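Local structure of citrate synthase (Sulfolobus solfataricus, 1O7X) at residues D91-L96 against M329-F334; A101-I106 against D201-L206. The protein is an archaeal member of the citrate synthase family, a mostly helical enzyme found here as an assembly of two copies of the chain. All coordinates share one frame; numbering follows the deposited sequence.

Contact 1 (D91-L96 against M329-F334); sequences DAIGLL and MFTALF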
ATOM      1  N   ASP A  91      -8.519  12.251  -7.830  1.00 31.47           N
ATOM      2  CA  ASP A  91      -8.793  10.996  -8.497  1.00 31.41           C
ATOM      3  C   ASP A  91      -9.619  10.172  -7.493  1.00 29.41           C
ATOM      4  O   ASP A  91      -9.476  10.309  -6.274  1.00 28.67           O
ATOM      5  CB  ASP A  91      -7.525  10.313  -8.944  1.00 34.78           C
ATOM      6  CG  ASP A  91      -7.669   8.909  -9.486  1.00 37.78           C
ATOM      7  OD1 ASP A  91      -8.324   8.010  -8.904  1.00 38.64           O
ATOM      8  OD2 ASP A  91      -7.074   8.693 -10.573  1.00 40.22           O
ATOM      9  N   ALA A  92     -10.438   9.271  -8.030  1.00 26.68           N
ATOM     10  CA  ALA A  92     -11.388   8.512  -7.248  1.00 24.60           C
ATOM     11  C   ALA A  92     -10.723   7.391  -6.470  1.00 23.50           C
ATOM     12  O   ALA A  92     -11.144   7.063  -5.331  1.00 23.64           O
ATOM     13  CB  ALA A  92     -12.539   8.047  -8.122  1.00 23.94           C
ATOM     14  N   ILE A  93      -9.663   6.855  -7.057  1.00 21.59           N
ATOM     15  CA  ILE A  93      -8.929   5.791  -6.341  1.00 21.91           C
ATOM     16  C   ILE A  93      -8.235   6.388  -5.118  1.00 22.32           C
ATOM     17  O   ILE A  93      -8.172   5.761  -4.065  1.00 21.99           O
ATOM     18  CB  ILE A  93      -7.936   5.091  -7.278  1.00 20.48           C
ATOM     19  CG1 ILE A  93      -8.656   4.366  -8.403  1.00 19.85           C
ATOM     20  CG2 ILE A  93      -6.983   4.186  -6.508  1.00 19.99           C
ATOM     21  CD1 ILE A  93      -9.932   3.604  -8.110  1.00 18.50           C
ATOM     22  N   GLY A  94      -7.773   7.632  -5.251  1.00 23.15           N
ATOM     23  CA  GLY A  94      -7.103   8.415  -4.243  1.00 23.18           C
ATOM     24  C   GLY A  94      -8.041   8.605  -3.058  1.00 24.26           C
ATOM     25  O   GLY A  94      -7.697   8.393  -1.890  1.00 23.63           O
ATOM     26  N   LEU A  95      -9.271   8.996  -3.410  1.00 25.26           N
ATOM     27  CA  LEU A  95     -10.284   9.221  -2.372  1.00 25.82           C
ATOM     28  C   LEU A  95     -10.552   7.886  -1.705  1.00 27.26           C
ATOM     29  O   LEU A  95     -10.734   7.894  -0.503  1.00 29.42           O
ATOM     30  CB  LEU A  95     -11.566   9.828  -2.899  1.00 26.11           C
ATOM     31  CG  LEU A  95     -11.626  11.251  -3.444  1.00 25.82           C
ATOM     32  CD1 LEU A  95     -13.001  11.577  -4.016  1.00 24.71           C
ATOM     33  CD2 LEU A  95     -11.301  12.279  -2.376  1.00 25.41           C
ATOM     34  N   LEU A  96     -10.582   6.765  -2.430  1.00 28.09           N
ATOM     35  CA  LEU A  96     -10.825   5.465  -1.824  1.00 27.20           C
ATOM     36  C   LEU A  96      -9.713   5.173  -0.827  1.00 27.00           C
ATOM     37  O   LEU A  96     -10.006   4.977   0.353  1.00 26.72           O
ATOM     38  CB  LEU A  96     -10.930   4.403  -2.895  1.00 28.45           C
ATOM     39  CG  LEU A  96     -12.214   3.741  -3.343  1.00 28.18           C
ATOM     40  CD1 LEU A  96     -13.453   4.185  -2.584  1.00 27.51           C
ATOM     41  CD2 LEU A  96     -12.374   3.924  -4.852  1.00 27.43           C
ATOM     42  N   MET A 329     -15.618   7.195 -12.611  1.00 24.25           N
ATOM     43  CA  MET A 329     -15.870   6.161 -11.630  1.00 24.37           C
ATOM     44  C   MET A 329     -15.397   4.779 -12.080  1.00 24.12           C
ATOM     45  O   MET A 329     -15.301   3.911 -11.204  1.00 25.43           O
ATOM     46  CB  MET A 329     -17.360   6.073 -11.302  1.00 25.61           C
ATOM     47  CG  MET A 329     -17.878   7.125 -10.312  1.00 27.38           C
ATOM     48  SD  MET A 329     -17.155   6.796  -8.693  1.00 27.48           S
ATOM     49  CE  MET A 329     -15.816   7.918  -8.641  1.00 28.55           C
ATOM     50  N   PHE A 330     -15.092   4.521 -13.331  1.00 21.72           N
ATOM     51  CA  PHE A 330     -14.723   3.242 -13.868  1.00 21.94           C
ATOM     52  C   PHE A 330     -13.787   2.348 -13.102  1.00 22.16           C
ATOM     53  O   PHE A 330     -14.229   1.289 -12.624  1.00 23.14           O
ATOM     54  CB  PHE A 330     -14.267   3.408 -15.335  1.00 22.31           C
ATOM     55  CG  PHE A 330     -15.382   3.778 -16.295  1.00 21.06           C
ATOM     56  CD1 PHE A 330     -16.651   4.125 -15.882  1.00 19.05           C
ATOM     57  CD2 PHE A 330     -15.100   3.813 -17.654  1.00 20.37           C
ATOM     58  CE1 PHE A 330     -17.630   4.477 -16.767  1.00 18.50           C
ATOM     59  CE2 PHE A 330     -16.083   4.170 -18.560  1.00 20.19           C
ATOM     60  CZ  PHE A 330     -17.341   4.499 -18.122  1.00 19.93           C
ATOM     61  N   THR A 331     -12.531   2.672 -12.880  1.00 23.01           N
ATOM     62  CA  THR A 331     -11.620   1.941 -12.006  1.00 22.99           C
ATOM     63  C   THR A 331     -12.209   1.790 -10.608  1.00 23.12           C
ATOM     64  O   THR A 331     -11.953   0.774  -9.954  1.00 23.33           O
ATOM     65  CB  THR A 331     -10.253   2.659 -11.910  1.00 22.75           C
ATOM     66  OG1 THR A 331      -9.878   3.019 -13.241  1.00 23.62           O
ATOM     67  CG2 THR A 331      -9.107   1.868 -11.301  1.00 21.52           C
ATOM     68  N   ALA A 332     -12.969   2.757 -10.108  1.00 23.79           N
ATOM     69  CA  ALA A 332     -13.557   2.624  -8.779  1.00 25.91           C
ATOM     70  C   ALA A 332     -14.586   1.502  -8.753  1.00 26.58           C
ATOM     71  O   ALA A 332     -14.680   0.775  -7.777  1.00 26.98           O
ATOM     72  CB  ALA A 332     -14.208   3.923  -8.331  1.00 26.18           C
ATOM     73  N   LEU A 333     -15.352   1.393  -9.835  1.00 27.17           N
ATOM     74  CA  LEU A 333     -16.373   0.373 -10.012  1.00 28.10           C
ATOM     75  C   LEU A 333     -15.640  -0.971 -10.068  1.00 29.19           C
ATOM     76  O   LEU A 333     -16.072  -1.933  -9.406  1.00 29.01           O
ATOM     77  CB  LEU A 333     -17.263   0.685 -11.223  1.00 28.55           C
ATOM     78  CG  LEU A 333     -18.273   1.820 -11.013  1.00 29.14           C
ATOM     79  CD1 LEU A 333     -18.938   2.311 -12.292  1.00 29.09           C
ATOM     80  CD2 LEU A 333     -19.365   1.479 -10.003  1.00 28.72           C
ATOM     81  N   PHE A 334     -14.504  -1.001 -10.784  1.00 27.90           N
ATOM     82  CA  PHE A 334     -13.713  -2.226 -10.796  1.00 28.13           C
ATOM     83  C   PHE A 334     -13.237  -2.565  -9.381  1.00 28.92           C
ATOM     84  O   PHE A 334     -13.340  -3.713  -8.947  1.00 28.91           O
ATOM     85  CB  PHE A 334     -12.562  -2.096 -11.782  1.00 27.42           C
ATOM     86  CG  PHE A 334     -11.470  -3.109 -11.640  1.00 28.72           C
ATOM     87  CD1 PHE A 334     -11.475  -4.280 -12.393  1.00 29.06           C
ATOM     88  CD2 PHE A 334     -10.408  -2.892 -10.769  1.00 29.01           C
ATOM     89  CE1 PHE A 334     -10.452  -5.206 -12.276  1.00 28.91           C
ATOM     90  CE2 PHE A 334      -9.386  -3.815 -10.644  1.00 29.04           C
ATOM     91  CZ  PHE A 334      -9.408  -4.979 -11.390  1.00 29.05           C
TER
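Ala-92, Ile-93 and Leu-96 meet Met-329, Thr-331 and Ala-332 with no flat group between them: the two rings of 329-334 stand off the contact, Phe-330 edge-to-face with Phe-226 and Phe-334 edge-to-face with Tyr-180. This is buried helix-on-helix packing in the helical core of the citrate synthase fold, where the first turns of helices 92-106 and 330-352 run at 43° to each other. Ala-332 lies at the middle of the contact: Leu-96 CD2 is 3.9 Å from its CB, and Ile-93 CD1 is farther off at 4.3 Å. Met-329 starts out pointing away, but bends at chi2 and chi3 until CE comes back over Ala-92 CB. Ile-93 and Thr-331 cross at about a right angle, with CD1 of the isoleucine 3.7 Å from CG2 of the threonine. CG2 lies anti to the Thr-331 backbone N, which turns the methyl to this interface, while OG1 hydrogen-bonds to Gly-220 N and Glu-223 OE2. Leu-213 packs on both Ile-93 and Thr-331. No hydrogen bond joins the two segments; within 91-96, the N-cap residue Asp-91 accepts from Ile-93 N through OD1 at 2.6 Å, nearly in line with its C-O bond.

Contact 2 (A101-I106 against D201-L206); sequences AALASI and DMYSSL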
ATOM      1  N   ALA A 101      -7.806   3.971   4.534  1.00 27.29           N
ATOM      2  CA  ALA A 101      -6.875   4.361   5.579  1.00 25.66           C
ATOM      3  C   ALA A 101      -7.672   4.915   6.762  1.00 25.24           C
ATOM      4  O   ALA A 101      -7.402   4.558   7.926  1.00 25.08           O
ATOM      5  CB  ALA A 101      -5.839   5.365   5.095  1.00 25.22           C
ATOM      6  N   ALA A 102      -8.680   5.758   6.491  1.00 24.38           N
ATOM      7  CA  ALA A 102      -9.424   6.265   7.669  1.00 24.87           C
ATOM      8  C   ALA A 102      -9.999   5.072   8.409  1.00 24.56           C
ATOM      9  O   ALA A 102      -9.581   4.846   9.542  1.00 22.30           O
ATOM     10  CB  ALA A 102     -10.337   7.422   7.367  1.00 23.85           C
ATOM     11  N   LEU A 103     -10.744   4.172   7.779  1.00 27.38           N
ATOM     12  CA  LEU A 103     -11.242   2.961   8.442  1.00 28.84           C
ATOM     13  C   LEU A 103     -10.197   2.067   9.103  1.00 29.56           C
ATOM     14  O   LEU A 103     -10.408   1.476  10.178  1.00 28.61           O
ATOM     15  CB  LEU A 103     -12.030   2.143   7.413  1.00 28.93           C
ATOM     16  CG  LEU A 103     -13.441   2.640   7.064  1.00 27.90           C
ATOM     17  CD1 LEU A 103     -13.927   2.009   5.768  1.00 26.10           C
ATOM     18  CD2 LEU A 103     -14.351   2.301   8.227  1.00 27.68           C
ATOM     19  N   ALA A 104      -9.003   1.938   8.541  1.00 31.58           N
ATOM     20  CA  ALA A 104      -7.962   1.103   9.126  1.00 34.13           C
ATOM     21  C   ALA A 104      -7.547   1.619  10.502  1.00 36.50           C
ATOM     22  O   ALA A 104      -7.319   0.841  11.426  1.00 37.17           O
ATOM     23  CB  ALA A 104      -6.749   1.048   8.217  1.00 32.67           C
ATOM     24  N   SER A 105      -7.447   2.936  10.645  1.00 39.49           N
ATOM     25  CA  SER A 105      -6.996   3.499  11.909  1.00 42.19           C
ATOM     26  C   SER A 105      -8.126   3.622  12.902  1.00 44.23           C
ATOM     27  O   SER A 105      -7.805   3.629  14.093  1.00 46.37           O
ATOM     28  CB  SER A 105      -6.179   4.761  11.695  1.00 42.07           C
ATOM     29  OG  SER A 105      -6.935   5.886  11.338  1.00 42.96           O
ATOM     30  N   ILE A 106      -9.380   3.577  12.539  1.00 46.80           N
ATOM     31  CA  ILE A 106     -10.481   3.611  13.494  1.00 49.68           C
ATOM     32  C   ILE A 106     -10.753   2.222  14.054  1.00 53.05           C
ATOM     33  O   ILE A 106     -11.322   2.043  15.125  1.00 53.97           O
ATOM     34  CB  ILE A 106     -11.761   4.125  12.792  1.00 48.41           C
ATOM     35  CG1 ILE A 106     -11.757   5.653  12.679  1.00 47.99           C
ATOM     36  CG2 ILE A 106     -13.029   3.677  13.473  1.00 47.33           C
ATOM     37  CD1 ILE A 106     -12.742   6.213  11.681  1.00 46.86           C
ATOM     38  N   ASP A 201      -3.618  -4.949   9.057  1.00 23.37           N
ATOM     39  CA  ASP A 201      -5.049  -5.235   9.004  1.00 23.15           C
ATOM     40  C   ASP A 201      -5.573  -5.331   7.583  1.00 24.32           C
ATOM     41  O   ASP A 201      -4.886  -5.061   6.592  1.00 23.44           O
ATOM     42  CB  ASP A 201      -5.674  -4.184   9.921  1.00 21.77           C
ATOM     43  CG  ASP A 201      -5.587  -2.836   9.241  1.00 22.36           C
ATOM     44  OD1 ASP A 201      -4.487  -2.248   9.326  1.00 22.48           O
ATOM     45  OD2 ASP A 201      -6.594  -2.499   8.576  1.00 22.61           O
ATOM     46  N   MET A 202      -6.848  -5.694   7.416  1.00 26.33           N
ATOM     47  CA  MET A 202      -7.458  -5.909   6.111  1.00 26.97           C
ATOM     48  C   MET A 202      -7.689  -4.578   5.433  1.00 27.62           C
ATOM     49  O   MET A 202      -7.422  -4.459   4.225  1.00 28.93           O
ATOM     50  CB  MET A 202      -8.719  -6.759   6.177  1.00 26.97           C
ATOM     51  CG  MET A 202      -8.454  -8.193   6.590  1.00 27.46           C
ATOM     52  SD  MET A 202      -9.872  -9.315   6.495  1.00 28.37           S
ATOM     53  CE  MET A 202     -11.141  -8.347   7.233  1.00 28.20           C
ATOM     54  N   TYR A 203      -8.098  -3.574   6.212  1.00 27.97           N
ATOM     55  CA  TYR A 203      -8.303  -2.240   5.623  1.00 26.71           C
ATOM     56  C   TYR A 203      -6.969  -1.690   5.133  1.00 26.29           C
ATOM     57  O   TYR A 203      -6.871  -1.143   4.035  1.00 26.51           O
ATOM     58  CB  TYR A 203      -8.919  -1.249   6.565  1.00 27.20           C
ATOM     59  CG  TYR A 203     -10.344  -1.504   6.983  1.00 29.20           C
ATOM     60  CD1 TYR A 203     -10.620  -1.871   8.296  1.00 29.06           C
ATOM     61  CD2 TYR A 203     -11.407  -1.351   6.101  1.00 30.61           C
ATOM     62  CE1 TYR A 203     -11.898  -2.092   8.722  1.00 30.42           C
ATOM     63  CE2 TYR A 203     -12.710  -1.567   6.527  1.00 32.38           C
ATOM     64  CZ  TYR A 203     -12.944  -1.920   7.841  1.00 32.87           C
ATOM     65  OH  TYR A 203     -14.240  -2.154   8.280  1.00 35.26           O
ATOM     66  N   SER A 204      -5.903  -1.942   5.904  1.00 25.08           N
ATOM     67  CA  SER A 204      -4.587  -1.524   5.426  1.00 24.41           C
ATOM     68  C   SER A 204      -4.156  -2.264   4.170  1.00 25.23           C
ATOM     69  O   SER A 204      -3.573  -1.672   3.250  1.00 25.62           O
ATOM     70  CB  SER A 204      -3.606  -1.649   6.578  1.00 23.51           C
ATOM     71  OG  SER A 204      -3.767  -0.542   7.448  1.00 22.35           O
ATOM     72  N   SER A 205      -4.452  -3.567   4.037  1.00 24.79           N
ATOM     73  CA  SER A 205      -4.047  -4.296   2.830  1.00 23.30           C
ATOM     74  C   SER A 205      -4.795  -3.756   1.618  1.00 22.14           C
ATOM     75  O   SER A 205      -4.306  -3.602   0.503  1.00 18.10           O
ATOM     76  CB  SER A 205      -4.231  -5.792   3.070  1.00 23.75           C
ATOM     77  OG  SER A 205      -3.937  -6.058   4.424  1.00 24.09           O
ATOM     78  N   LEU A 206      -6.069  -3.431   1.865  1.00 23.27           N
ATOM     79  CA  LEU A 206      -6.850  -2.816   0.786  1.00 25.86           C
ATOM     80  C   LEU A 206      -6.202  -1.487   0.396  1.00 25.66           C
ATOM     81  O   LEU A 206      -5.950  -1.224  -0.785  1.00 26.25           O
ATOM     82  CB  LEU A 206      -8.310  -2.739   1.197  1.00 28.08           C
ATOM     83  CG  LEU A 206      -9.159  -4.003   0.978  1.00 30.28           C
ATOM     84  CD1 LEU A 206     -10.577  -3.800   1.505  1.00 30.98           C
ATOM     85  CD2 LEU A 206      -9.248  -4.371  -0.490  1.00 29.93           C
TER
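Ala-104 fits its methyl against the first turn of helix 202-213, and here the two helices come close: the CA atoms of Ala-104 and Tyr-203 are 4.9 Å apart. The axes of the two short segments, nearly antiparallel at 159°, approach to 8.1 Å. The Ala-104 CB atom lies 3.6 Å from Tyr-203 CB, with Ser-204 OG and Asp-201 OD2 beside it. Next to this close approach at Ala-104, Leu-103 lays its CB over one face of the Tyr-203 ring, a CH-pi contact 3.9 Å from the centroid, while its CD1 reaches toward the rim at CE2. Beyond Ala-104 the two segments no longer touch; Ser-105 points away, and partly exposed Ile-106 packs instead on Val-79 and on Met-86 of the second subunit. Asp-201 is the N-cap: CG sits between backbone N and carbonyl carbon (chi1 71°), bringing OD2 to Ser-204 N at 2.8 Å, with the donor above the carboxylate plane. Its OD1 forms a salt bridge with Lys-214 of the second subunit, and Ser-204 OG is hydrogen-bonded to Glu-97 of that subunit. Around the pair, helix 77-85 lies on Leu-103, and helices 116-138 and 330-352 pack on Met-202 and Leu-206.

Helix 92-106 carries both contacts, contact 1 on its first turn and contact 2 on its last, with centres about 17 Å apart and nearest atoms about 5 Å apart. Along the chain the order is 91-96, 101-106, 201-206, 329-334, so contact 2 forms within the long excursion that contact 1 closes. Helix 202-213 links the two: it starts at contact 2, and its later residues Leu-210 and Leu-213 pack on contact 1. Both contacts touch the second subunit, where Leu-95 of contact 1 packs on Ser-105 of the other chain. Helix 92-106 thus packs against helices 202-213 and 330-352 of its own chain and also touches the second subunit.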